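Local atomic coordinates of probable secreted solute-binding lipoprotein (Streptomyces coelicolor, PDB entry 3I3V), a protein that probably binds a solute outside the cell and hands it to a membrane transporter, as a lipid-anchored extracellular binding protein. Residues C[370-375]-C[387-392]; C[191-194]-C[198-201]; C[210-215]-C[219-224]; C[175-180]-C[266-271]; C[247-252]-C[339-344]. All blocks are in the same frame, centred on the assembly; numbering follows the deposited sequence.

Interaction 1: residues C[370-375]-C[387-392]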
# COMPACT_ATOMS: atom_id res chain seq x y z
N ILE C 370 -23.59 -38.42 -58.63
CA ILE C 370 -24.88 -37.77 -58.79
C ILE C 370 -25.74 -38.62 -59.71
O ILE C 370 -26.94 -38.75 -59.50
CB ILE C 370 -24.73 -36.35 -59.41
CG1 ILE C 370 -24.29 -35.36 -58.33
CG2 ILE C 370 -26.03 -35.92 -60.09
CD1 ILE C 370 -24.01 -33.97 -58.87
N THR C 371 -25.12 -39.20 -60.73
CA THR C 371 -25.84 -40.03 -61.68
C THR C 371 -26.29 -41.31 -60.98
O THR C 371 -27.36 -41.84 -61.28
CB THR C 371 -24.96 -40.39 -62.92
OG1 THR C 371 -24.52 -39.18 -63.56
CG2 THR C 371 -25.75 -41.20 -63.93
N ALA C 372 -25.47 -41.79 -60.05
CA ALA C 372 -25.79 -43.00 -59.29
C ALA C 372 -26.91 -42.67 -58.32
O ALA C 372 -27.73 -43.53 -57.98
CB ALA C 372 -24.56 -43.48 -58.52
N THR C 373 -26.92 -41.42 -57.87
CA THR C 373 -27.94 -40.97 -56.94
C THR C 373 -29.30 -40.88 -57.62
O THR C 373 -30.32 -41.20 -57.01
CB THR C 373 -27.56 -39.62 -56.33
OG1 THR C 373 -26.60 -39.84 -55.29
CG2 THR C 373 -28.77 -38.93 -55.76
N SER C 374 -29.33 -40.46 -58.88
CA SER C 374 -30.59 -40.41 -59.60
C SER C 374 -31.17 -41.82 -59.68
O SER C 374 -32.34 -42.05 -59.37
CB SER C 374 -30.39 -39.85 -61.01
OG SER C 374 -31.62 -39.77 -61.69
N THR C 375 -30.34 -42.78 -60.08
CA THR C 375 -30.74 -44.17 -60.20
C THR C 375 -31.31 -44.66 -58.87
O THR C 375 -32.36 -45.32 -58.83
CB THR C 375 -29.54 -45.08 -60.59
OG1 THR C 375 -29.05 -44.71 -61.88
CG2 THR C 375 -29.96 -46.55 -60.65
N ARG C 387 -26.28 -49.73 -53.85
CA ARG C 387 -24.90 -49.91 -53.44
C ARG C 387 -23.95 -50.10 -54.62
O ARG C 387 -22.84 -49.57 -54.62
CB ARG C 387 -24.80 -51.10 -52.50
CG ARG C 387 -23.42 -51.36 -51.95
CD ARG C 387 -23.52 -52.37 -50.81
NE ARG C 387 -22.24 -52.96 -50.45
CZ ARG C 387 -21.45 -53.62 -51.30
NH1 ARG C 387 -21.82 -53.75 -52.57
NH2 ARG C 387 -20.32 -54.16 -50.87
N ALA C 388 -24.38 -50.85 -55.63
CA ALA C 388 -23.55 -51.09 -56.80
C ALA C 388 -23.38 -49.81 -57.63
O ALA C 388 -22.28 -49.50 -58.11
CB ALA C 388 -24.16 -52.21 -57.66
N ALA C 389 -24.46 -49.06 -57.78
CA ALA C 389 -24.42 -47.82 -58.54
C ALA C 389 -23.53 -46.79 -57.84
O ALA C 389 -22.76 -46.08 -58.48
CB ALA C 389 -25.83 -47.27 -58.71
N LEU C 390 -23.63 -46.72 -56.52
CA LEU C 390 -22.83 -45.78 -55.75
C LEU C 390 -21.35 -46.14 -55.91
O LEU C 390 -20.53 -45.31 -56.28
CB LEU C 390 -23.25 -45.82 -54.28
CG LEU C 390 -24.11 -44.69 -53.67
CD1 LEU C 390 -24.92 -43.96 -54.72
CD2 LEU C 390 -25.02 -45.30 -52.61
N GLU C 391 -21.02 -47.41 -55.63
CA GLU C 391 -19.65 -47.88 -55.72
C GLU C 391 -19.04 -47.74 -57.12
O GLU C 391 -17.82 -47.54 -57.25
CB GLU C 391 -19.56 -49.33 -55.27
CG GLU C 391 -20.02 -49.55 -53.83
CD GLU C 391 -19.72 -50.95 -53.33
OE1 GLU C 391 -19.51 -51.86 -54.17
OE2 GLU C 391 -19.71 -51.16 -52.10
N SER C 392 -19.87 -47.83 -58.15
CA SER C 392 -19.39 -47.71 -59.52
C SER C 392 -19.02 -46.27 -59.86
O SER C 392 -18.34 -46.01 -60.85
CB SER C 392 -20.45 -48.18 -60.51
OG SER C 392 -20.14 -49.47 -61.01

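Interaction 2: residues C[191-194]-C[198-201]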
# COMPACT_ATOMS: atom_id res chain seq x y z
N ALA C 191 -18.26 -42.09 -42.17
CA ALA C 191 -18.74 -41.44 -43.38
C ALA C 191 -17.52 -40.96 -44.15
O ALA C 191 -17.50 -40.97 -45.38
CB ALA C 191 -19.65 -40.26 -43.03
N ARG C 192 -16.50 -40.54 -43.41
CA ARG C 192 -15.26 -40.05 -44.00
C ARG C 192 -14.64 -41.15 -44.87
O ARG C 192 -14.24 -40.91 -46.01
CB ARG C 192 -14.26 -39.67 -42.90
CG ARG C 192 -13.60 -38.32 -43.07
CD ARG C 192 -14.44 -37.22 -42.46
NE ARG C 192 -14.44 -37.26 -40.99
CZ ARG C 192 -13.39 -36.93 -40.24
NH1 ARG C 192 -12.26 -36.53 -40.80
NH2 ARG C 192 -13.49 -37.00 -38.91
N HIS C 193 -14.57 -42.36 -44.32
CA HIS C 193 -14.02 -43.51 -45.04
C HIS C 193 -14.93 -43.92 -46.20
O HIS C 193 -14.45 -44.17 -47.31
CB HIS C 193 -13.83 -44.70 -44.08
CG HIS C 193 -13.62 -46.01 -44.79
ND1 HIS C 193 -12.55 -46.23 -45.63
CD2 HIS C 193 -14.36 -47.14 -44.81
CE1 HIS C 193 -12.64 -47.45 -46.14
NE2 HIS C 193 -13.73 -48.02 -45.66
N VAL C 194 -16.23 -44.00 -45.94
CA VAL C 194 -17.19 -44.39 -46.97
C VAL C 194 -17.09 -43.51 -48.22
O VAL C 194 -16.89 -44.02 -49.32
CB VAL C 194 -18.65 -44.35 -46.45
CG1 VAL C 194 -19.62 -44.72 -47.55
CG2 VAL C 194 -18.80 -45.31 -45.30
N GLY C 198 -15.26 -45.00 -51.41
CA GLY C 198 -16.38 -45.52 -52.18
C GLY C 198 -16.74 -46.93 -51.72
O GLY C 198 -17.18 -47.75 -52.52
N ASP C 199 -16.56 -47.19 -50.43
CA ASP C 199 -16.85 -48.49 -49.85
C ASP C 199 -18.19 -48.48 -49.12
O ASP C 199 -18.26 -48.25 -47.91
CB ASP C 199 -15.72 -48.89 -48.89
CG ASP C 199 -15.94 -50.23 -48.24
OD1 ASP C 199 -16.50 -51.14 -48.89
OD2 ASP C 199 -15.54 -50.38 -47.06
N PHE C 200 -19.25 -48.75 -49.87
CA PHE C 200 -20.60 -48.76 -49.31
C PHE C 200 -21.00 -50.12 -48.76
O PHE C 200 -22.18 -50.40 -48.54
CB PHE C 200 -21.58 -48.29 -50.39
CG PHE C 200 -21.42 -46.85 -50.76
CD1 PHE C 200 -22.10 -45.85 -50.06
CD2 PHE C 200 -20.52 -46.47 -51.75
CE1 PHE C 200 -21.88 -44.51 -50.34
CE2 PHE C 200 -20.30 -45.13 -52.04
CZ PHE C 200 -20.98 -44.15 -51.33
N GLY C 201 -20.00 -50.97 -48.52
CA GLY C 201 -20.26 -52.29 -47.99
C GLY C 201 -20.20 -52.36 -46.48
O GLY C 201 -20.75 -53.29 -45.89

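Interaction 3: residues C[210-215]-C[219-224]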
# COMPACT_ATOMS: atom_id res chain seq x y z
N GLU C 210 -30.55 -49.29 -46.64
CA GLU C 210 -31.81 -50.00 -46.44
C GLU C 210 -32.82 -48.95 -45.99
O GLU C 210 -33.90 -48.83 -46.55
CB GLU C 210 -31.71 -51.05 -45.32
CG GLU C 210 -30.84 -52.27 -45.60
CD GLU C 210 -30.85 -53.27 -44.43
OE1 GLU C 210 -30.07 -54.24 -44.48
OE2 GLU C 210 -31.65 -53.07 -43.48
N TYR C 211 -32.44 -48.21 -44.96
CA TYR C 211 -33.30 -47.17 -44.43
C TYR C 211 -33.77 -46.28 -45.57
O TYR C 211 -34.96 -46.07 -45.75
CB TYR C 211 -32.55 -46.36 -43.36
CG TYR C 211 -33.39 -45.27 -42.74
CD1 TYR C 211 -34.75 -45.47 -42.46
CD2 TYR C 211 -32.83 -44.02 -42.42
CE1 TYR C 211 -35.53 -44.47 -41.88
CE2 TYR C 211 -33.59 -43.02 -41.83
CZ TYR C 211 -34.94 -43.25 -41.57
OH TYR C 211 -35.70 -42.25 -41.01
N PHE C 212 -32.82 -45.78 -46.36
CA PHE C 212 -33.16 -44.93 -47.48
C PHE C 212 -34.17 -45.59 -48.42
O PHE C 212 -35.16 -44.97 -48.81
CB PHE C 212 -31.92 -44.57 -48.29
CG PHE C 212 -32.22 -43.81 -49.54
CD1 PHE C 212 -32.45 -42.44 -49.50
CD2 PHE C 212 -32.33 -44.47 -50.77
CE1 PHE C 212 -32.77 -41.73 -50.65
CE2 PHE C 212 -32.65 -43.77 -51.93
CZ PHE C 212 -32.87 -42.40 -51.87
N ALA C 213 -33.88 -46.83 -48.80
CA ALA C 213 -34.75 -47.58 -49.71
C ALA C 213 -36.14 -47.77 -49.14
O ALA C 213 -37.13 -47.77 -49.89
CB ALA C 213 -34.12 -48.94 -50.02
N HIS C 214 -36.23 -47.94 -47.83
CA HIS C 214 -37.51 -48.12 -47.16
C HIS C 214 -38.30 -46.81 -47.31
O HIS C 214 -39.40 -46.81 -47.84
CB HIS C 214 -37.27 -48.47 -45.68
CG HIS C 214 -38.51 -48.84 -44.92
ND1 HIS C 214 -39.48 -49.68 -45.43
CD2 HIS C 214 -38.91 -48.52 -43.67
CE1 HIS C 214 -40.42 -49.85 -44.53
NE2 HIS C 214 -40.11 -49.16 -43.46
N LEU C 215 -37.71 -45.70 -46.87
CA LEU C 215 -38.36 -44.39 -46.96
C LEU C 215 -38.83 -44.08 -48.37
O LEU C 215 -39.98 -43.72 -48.58
CB LEU C 215 -37.41 -43.29 -46.47
CG LEU C 215 -37.07 -43.31 -44.98
CD1 LEU C 215 -36.02 -42.25 -44.66
CD2 LEU C 215 -38.33 -43.07 -44.16
N GLY C 219 -42.81 -43.92 -50.40
CA GLY C 219 -43.30 -42.68 -50.98
C GLY C 219 -43.01 -41.43 -50.18
O GLY C 219 -43.81 -40.50 -50.18
N VAL C 220 -41.86 -41.38 -49.52
CA VAL C 220 -41.51 -40.22 -48.72
C VAL C 220 -41.06 -39.05 -49.61
O VAL C 220 -41.16 -37.89 -49.21
CB VAL C 220 -40.39 -40.55 -47.71
CG1 VAL C 220 -39.81 -39.28 -47.11
CG2 VAL C 220 -40.95 -41.43 -46.60
N PHE C 221 -40.59 -39.36 -50.81
CA PHE C 221 -40.15 -38.31 -51.73
C PHE C 221 -41.22 -38.04 -52.77
O PHE C 221 -42.06 -38.89 -53.03
CB PHE C 221 -38.84 -38.72 -52.42
CG PHE C 221 -37.74 -39.00 -51.45
CD1 PHE C 221 -37.23 -37.98 -50.66
CD2 PHE C 221 -37.28 -40.29 -51.25
CE1 PHE C 221 -36.29 -38.25 -49.68
CE2 PHE C 221 -36.34 -40.56 -50.27
CZ PHE C 221 -35.84 -39.54 -49.48
N ALA C 222 -41.18 -36.85 -53.36
CA ALA C 222 -42.15 -36.46 -54.38
C ALA C 222 -42.09 -37.45 -55.54
O ALA C 222 -41.05 -38.05 -55.80
CB ALA C 222 -41.83 -35.05 -54.90
N ASP C 223 -43.21 -37.62 -56.23
CA ASP C 223 -43.23 -38.54 -57.36
C ASP C 223 -42.18 -38.06 -58.37
O ASP C 223 -42.01 -36.86 -58.57
CB ASP C 223 -44.61 -38.55 -58.04
CG ASP C 223 -45.70 -39.19 -57.18
OD1 ASP C 223 -45.44 -40.23 -56.53
OD2 ASP C 223 -46.84 -38.67 -57.16
N LYS C 224 -41.46 -39.00 -58.97
CA LYS C 224 -40.45 -38.67 -59.97
C LYS C 224 -39.22 -37.90 -59.45
O LYS C 224 -38.50 -37.29 -60.23
CB LYS C 224 -41.13 -37.89 -61.11
CG LYS C 224 -42.36 -38.60 -61.67
CD LYS C 224 -42.90 -37.99 -62.96
CE LYS C 224 -43.34 -36.53 -62.80
NZ LYS C 224 -42.20 -35.57 -62.86

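Interaction 4: residues C[175-180]-C[266-271]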
# COMPACT_ATOMS: atom_id res chain seq x y z
N GLN C 175 -28.00 -35.82 -54.22
CA GLN C 175 -26.77 -36.52 -53.83
C GLN C 175 -26.38 -36.24 -52.38
O GLN C 175 -25.87 -37.13 -51.70
CB GLN C 175 -25.62 -36.19 -54.81
CG GLN C 175 -24.55 -35.22 -54.32
CD GLN C 175 -23.38 -35.90 -53.63
OE1 GLN C 175 -22.44 -35.24 -53.19
NE2 GLN C 175 -23.42 -37.22 -53.55
N LYS C 176 -26.63 -35.03 -51.90
CA LYS C 176 -26.31 -34.68 -50.51
C LYS C 176 -27.34 -35.26 -49.51
O LYS C 176 -26.97 -35.70 -48.41
CB LYS C 176 -26.25 -33.17 -50.34
CG LYS C 176 -24.90 -32.64 -49.85
CD LYS C 176 -23.80 -32.79 -50.89
CE LYS C 176 -23.99 -31.83 -52.04
NZ LYS C 176 -23.01 -32.05 -53.14
N LEU C 177 -28.62 -35.28 -49.88
CA LEU C 177 -29.67 -35.80 -49.00
C LEU C 177 -29.53 -37.32 -48.85
O LEU C 177 -29.71 -37.85 -47.75
CB LEU C 177 -31.06 -35.48 -49.55
CG LEU C 177 -32.18 -35.15 -48.54
CD1 LEU C 177 -33.50 -35.66 -49.09
CD2 LEU C 177 -31.92 -35.77 -47.18
N LEU C 178 -29.21 -38.00 -49.94
CA LEU C 178 -29.03 -39.46 -49.92
C LEU C 178 -27.87 -39.81 -49.00
O LEU C 178 -27.94 -40.76 -48.22
CB LEU C 178 -28.70 -39.99 -51.33
CG LEU C 178 -28.93 -41.47 -51.70
CD1 LEU C 178 -27.74 -41.93 -52.51
CD2 LEU C 178 -29.12 -42.37 -50.47
N ALA C 179 -26.79 -39.04 -49.11
CA ALA C 179 -25.61 -39.26 -48.29
C ALA C 179 -25.90 -38.96 -46.83
O ALA C 179 -25.33 -39.59 -45.94
CB ALA C 179 -24.45 -38.38 -48.79
N GLN C 180 -26.78 -38.00 -46.57
CA GLN C 180 -27.13 -37.67 -45.19
C GLN C 180 -27.97 -38.79 -44.57
O GLN C 180 -27.74 -39.21 -43.43
CB GLN C 180 -27.90 -36.34 -45.15
CG GLN C 180 -28.80 -36.20 -43.93
CD GLN C 180 -29.33 -34.80 -43.75
OE1 GLN C 180 -29.28 -33.96 -44.66
NE2 GLN C 180 -29.87 -34.54 -42.56
N GLY C 266 -35.81 -28.45 -38.55
CA GLY C 266 -35.40 -29.52 -37.66
C GLY C 266 -34.35 -30.37 -38.36
O GLY C 266 -33.61 -29.88 -39.22
N GLY C 267 -34.28 -31.65 -38.00
CA GLY C 267 -33.32 -32.54 -38.62
C GLY C 267 -34.06 -33.66 -39.33
O GLY C 267 -35.29 -33.73 -39.29
N TRP C 268 -33.31 -34.55 -39.97
CA TRP C 268 -33.93 -35.66 -40.68
C TRP C 268 -34.24 -36.79 -39.68
O TRP C 268 -33.39 -37.19 -38.89
CB TRP C 268 -33.01 -36.15 -41.80
CG TRP C 268 -33.64 -37.19 -42.66
CD1 TRP C 268 -33.64 -38.53 -42.45
CD2 TRP C 268 -34.47 -36.96 -43.82
NE1 TRP C 268 -34.41 -39.16 -43.40
CE2 TRP C 268 -34.94 -38.22 -44.24
CE3 TRP C 268 -34.86 -35.82 -44.52
CZ2 TRP C 268 -35.78 -38.37 -45.35
CZ3 TRP C 268 -35.70 -35.97 -45.62
CH2 TRP C 268 -36.14 -37.24 -46.02
N PRO C 269 -35.48 -37.30 -39.70
CA PRO C 269 -35.91 -38.37 -38.79
C PRO C 269 -34.94 -39.53 -38.72
O PRO C 269 -34.24 -39.83 -39.69
CB PRO C 269 -37.26 -38.78 -39.37
CG PRO C 269 -37.81 -37.48 -39.84
CD PRO C 269 -36.60 -36.87 -40.56
N LEU C 270 -34.90 -40.20 -37.57
CA LEU C 270 -34.00 -41.32 -37.36
C LEU C 270 -34.70 -42.68 -37.44
O LEU C 270 -35.90 -42.79 -37.16
CB LEU C 270 -33.34 -41.21 -35.98
CG LEU C 270 -32.49 -39.98 -35.66
CD1 LEU C 270 -32.04 -40.10 -34.23
CD2 LEU C 270 -31.28 -39.88 -36.59
N ALA C 271 -33.93 -43.69 -37.82
CA ALA C 271 -34.43 -45.06 -37.89
C ALA C 271 -34.06 -45.63 -36.53
O ALA C 271 -33.31 -44.99 -35.78
CB ALA C 271 -33.71 -45.83 -38.99

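Interaction 5: residues C[247-252]-C[339-344]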
# COMPACT_ATOMS: atom_id res chain seq x y z
N ALA C 247 -32.35 -28.45 -47.09
CA ALA C 247 -31.60 -27.54 -47.94
C ALA C 247 -30.68 -26.61 -47.16
O ALA C 247 -30.93 -26.33 -46.00
CB ALA C 247 -32.56 -26.73 -48.78
N MSE C 248 -29.62 -26.14 -47.81
CA MSE C 248 -28.68 -25.22 -47.18
C MSE C 248 -29.47 -24.04 -46.61
O MSE C 248 -30.45 -23.61 -47.21
CB MSE C 248 -27.69 -24.68 -48.21
CG MSE C 248 -26.73 -25.70 -48.80
SE MSE C 248 -25.60 -24.87 -50.17
CE MSE C 248 -24.34 -24.04 -48.95
N SER C 249 -29.05 -23.52 -45.46
CA SER C 249 -29.77 -22.39 -44.89
C SER C 249 -29.80 -21.23 -45.90
O SER C 249 -30.75 -20.46 -45.93
CB SER C 249 -29.11 -21.95 -43.57
OG SER C 249 -27.77 -21.55 -43.77
N SER C 250 -28.76 -21.14 -46.73
CA SER C 250 -28.69 -20.09 -47.74
C SER C 250 -29.85 -20.17 -48.73
O SER C 250 -30.26 -19.16 -49.29
CB SER C 250 -27.37 -20.16 -48.51
OG SER C 250 -26.28 -19.82 -47.68
N ALA C 251 -30.36 -21.38 -48.96
CA ALA C 251 -31.49 -21.55 -49.86
C ALA C 251 -32.76 -21.24 -49.08
O ALA C 251 -33.70 -20.65 -49.61
CB ALA C 251 -31.53 -22.97 -50.41
N LEU C 252 -32.78 -21.64 -47.81
CA LEU C 252 -33.92 -21.41 -46.93
C LEU C 252 -34.14 -19.91 -46.72
O LEU C 252 -35.25 -19.46 -46.41
CB LEU C 252 -33.69 -22.08 -45.57
CG LEU C 252 -34.21 -23.50 -45.34
CD1 LEU C 252 -34.71 -24.10 -46.63
CD2 LEU C 252 -33.11 -24.33 -44.72
N PRO C 339 -35.41 -15.33 -41.06
CA PRO C 339 -36.12 -16.25 -40.16
C PRO C 339 -35.71 -17.71 -40.12
O PRO C 339 -35.35 -18.22 -39.07
CB PRO C 339 -37.58 -16.07 -40.57
CG PRO C 339 -37.63 -14.61 -40.88
CD PRO C 339 -36.38 -14.44 -41.73
N LEU C 340 -35.77 -18.40 -41.26
CA LEU C 340 -35.42 -19.81 -41.28
C LEU C 340 -33.93 -20.03 -41.01
O LEU C 340 -33.54 -21.05 -40.44
CB LEU C 340 -35.82 -20.45 -42.61
CG LEU C 340 -37.31 -20.26 -42.94
CD1 LEU C 340 -37.60 -20.90 -44.27
CD2 LEU C 340 -38.17 -20.88 -41.84
N VAL C 341 -33.11 -19.07 -41.42
CA VAL C 341 -31.67 -19.17 -41.18
C VAL C 341 -31.42 -19.01 -39.69
O VAL C 341 -30.66 -19.78 -39.10
CB VAL C 341 -30.90 -18.08 -41.95
CG1 VAL C 341 -29.42 -18.12 -41.58
CG2 VAL C 341 -31.06 -18.29 -43.45
N GLY C 342 -32.08 -18.02 -39.09
CA GLY C 342 -31.94 -17.80 -37.66
C GLY C 342 -32.44 -18.99 -36.86
O GLY C 342 -31.83 -19.37 -35.85
N ALA C 343 -33.55 -19.59 -37.30
CA ALA C 343 -34.11 -20.75 -36.61
C ALA C 343 -33.18 -21.97 -36.72
O ALA C 343 -33.05 -22.76 -35.77
CB ALA C 343 -35.49 -21.09 -37.18
N ALA C 344 -32.54 -22.14 -37.87
CA ALA C 344 -31.61 -23.25 -38.04
C ALA C 344 -30.42 -23.08 -37.10
O ALA C 344 -29.93 -24.04 -36.51
CB ALA C 344 -31.13 -23.32 -39.49

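Interaction 1: residues C[370-375]-C[387-392]
Ala372 packs against Ala389 and Leu390 where two antiparallel helices, 363-377 and 383-392, run back side by side as a helical hairpin near the C-terminus. The axes of the two short segments come within 8.3 Å of each other at an angle of 170°. Small residues permit this: Ala372 CB lies 3.2 Å from the backbone O of Ala389, and the two methyls, Ala372 CB and Ala389 CB, are 4.0 Å apart. Leu390 does not aim its CB straight at the partner helix; as modelled, with chi1 (-104°) and chi2 both away from staggered values, the branch puts CD1 3.8 Å from Ala372 CB. The same CD1 passes beside Thr373, whose hydroxyl OG1 turns back to the carbonyl of Leu369 one helical turn earlier and so spends its polarity within its own helix. On the far flank of helix 383-392, Arg387 and Glu391 pair one turn apart: Glu391 OE2 sits over the guanidinium face, 3.3 Å from Arg387 NH2, an attraction of charges without a directed N-H. Leu390 also touches Ile182 and Phe200, which ties the hairpin to the rest of the fold. Between the helices the contact is thus apolar, methyl on methyl and methyl on carbonyl, and its closeness depends on small side chains rather than on polar bonds.

Interaction 2: residues C[191-194]-C[198-201]
Helix 188-197 ends in a glycine C-cap, where Gly198, with positive phi, leaves the helix and brings its N-H back to the carbonyl of Val194. Gly198 N lies 2.8 Å from Val194 O, with an N-H...O angle of 134°; Asp199 N adds a weak second bond to the same oxygen at 3.4 Å. The last turn is therefore tied to the loop that leads on to helix 203-217. A side-chain bond spans the same turn. His193 holds its CG anti to the backbone N (chi1 165°), which carries the imidazole out over the loop, and NE2 donates to Asp199 OD2 at 3.3 Å. The oxygen receives it on its anti lone pair, a little out of the imidazole plane, with carboxylate and ring steeply inclined to each other. With an alanine in place of Asp199, the His193 ring would probably lose its carboxylate acceptor and be freer to turn at the surface. Underneath, the contact is apolar: Phe200 lays one ring face beneath Val194, and its other interactions include an edge-to-face pair with Tyr195 and packing on Leu390 of helix 383-392. The valine methyl CG1 stands 3.9 Å from the centroid of the Phe200 ring as a CH-pi contact, displaced toward the rim, where its nearest ring atom is Phe200 CE1 at 3.6 Å.

Interaction 3: residues C[210-215]-C[219-224]
Phe212 and Phe221 bring their ring corners together where the chain doubles back after helix 203-217. Phe212 CE1 lies 3.8 Å from Phe221 CE2 and about as near to CZ. The ring centroids are 5.7 Å apart and the planes incline by 32°, an oblique pairing that is neither a stack nor an edge-to-face contact. Phe212 has its CG anti to the backbone N, a torsion that carries the ring off the helix toward Phe221; the Phe221 side chain meets it at about a right angle. Phe377 sets its ring edge-to-face with each of the two, making a cluster of three aromatics. Below them the aliphatic pair Leu215 and Val220 slant across one another, with Leu215 CD2 3.9 Å from Val220 CG2. That valine methyl also lies close to the Leu215 carbonyl, 3.2 Å from its oxygen, because the backbone itself is drawn in there. Gly219, with positive phi, ends the helix in a Schellman motif, and Val220 N donates to Leu215 O at 3.1 Å, with an angle of 151° at the hydrogen. This 6-to-1 bond sets the direction in which the chain departs and places Val220 and Phe221 against the helix they have just left. The departing chain then bonds through the backbones of Val220 and Ala222 to Val165 of strand 163-166, while helix 147-159 covers Leu215 and Val220 through Leu150, and helix 172-182 meets both phenylalanines through Leu177, Leu178 and Ile181.

Interaction 4: residues C[175-180]-C[266-271]
Gln180 NE2 is hydrogen-bonded to Thr280 OG1 of the neighbouring strand and, beside that bond, packs 3.6 Å from Trp268 CB. Gln180 reaches that point with an extended chain, CG anti to the backbone N (chi1 155°), and its amide plane stands steeply to the indole. Trp268 also joins its backbone to that of Thr280, so one threonine serves both partners. One turn back on helix 172-182, Leu177 provides the apolar half. Its CD2 sits over a face of the indole, 4.3 Å from the centroid of the six-membered ring, a CH-pi contact displaced toward the rim, where Trp268 CE3 is 4.0 Å away; CD1 touches the same border of the ring at CZ3. Pro269 CD, from the next residue in the chain, touches the opposite face toward its rim, so the indole has an aliphatic neighbour on each face. Just before Leu177, Lys176 NZ donates to Gln175 OE1 at 3.2 Å, in the carbonyl plane and on a lone pair, and has a salt bridge to Asp358 as well. Tyr211 and Leu215 of helix 203-217 also pack on Trp268. The chemistry divides by residue: Leu177 gives the buried indole a dispersive cover, whereas Gln180 meets Trp268 only at CB, through NE2, and spends its buried N-H on Thr280.

Interaction 5: residues C[247-252]-C[339-344]
Leu340 lies against Leu252 and can be followed outward along its whole length. Its CB stands 4.0 Å from Leu252 CB, methylene facing methylene; CG is next, 4.1 Å from the carbonyl oxygen Leu252 O; and the methyl CD1 closes on that same oxygen at 3.5 Å. The torsions suit this path: CG is anti to the carbonyl carbon (chi1 -56°) and the chain beyond is extended, which lays the leucine along the C-terminal end of the short helix 249-252. The neighbouring Val341 makes a similar approach at the beginning of that helix. Its CG2 meets the backbone O of Ser249 at 3.3 Å and passes Ser249 CB at 4.1 Å. Methyls on backbone carbonyls therefore carry much of the contact. The serine hydroxyl takes no part in it, since Ser249 OG is hydrogen-bonded to Asp326. Helix 249-252 is itself opened by Met248, a selenomethionine at the N-cap position, whose carbonyl oxygen receives both Ala251 N, at 2.8 Å, and Leu252 N. This holds the single turn in shape, and with it the two carbonyls that the methyls touch. The short helix follows strand 242-246 after two residues and is hydrogen-bonded, backbone to backbone, from Ser249 to Asn125 of strand 122-131; Leu252 packs on Pro127 of the same strand, and helix 339-345 packs beside helix 249-252, with Leu340 on Thr263 and Ala343 on Val265 of strand 263-266.

In the fold
All five contacts are largely buried, but interaction 2 reaches the surface through His193 and is the one where a side-chain hydrogen bond joins the segments. Interactions 2 and 3 are helix-end turns built on a glycine, one with a histidine-carboxylate pair, the other with paired phenylalanines. Interactions 1 and 3 meet interaction 4 on helix 172-182, through Thr373 on Gln175 and Leu178 and Phe212 on Leu178; interaction 3 also packs Leu215 on loop residue Trp268. Interaction 2 joins through Phe200 on Arg387 of interaction 1. Interaction 5 stands apart, about 29 Å between centres from interactions 1 and 2 though about 16 Å from interaction 4, and relies on methyls against backbone carbonyls beside strands 122-131 and 263-266.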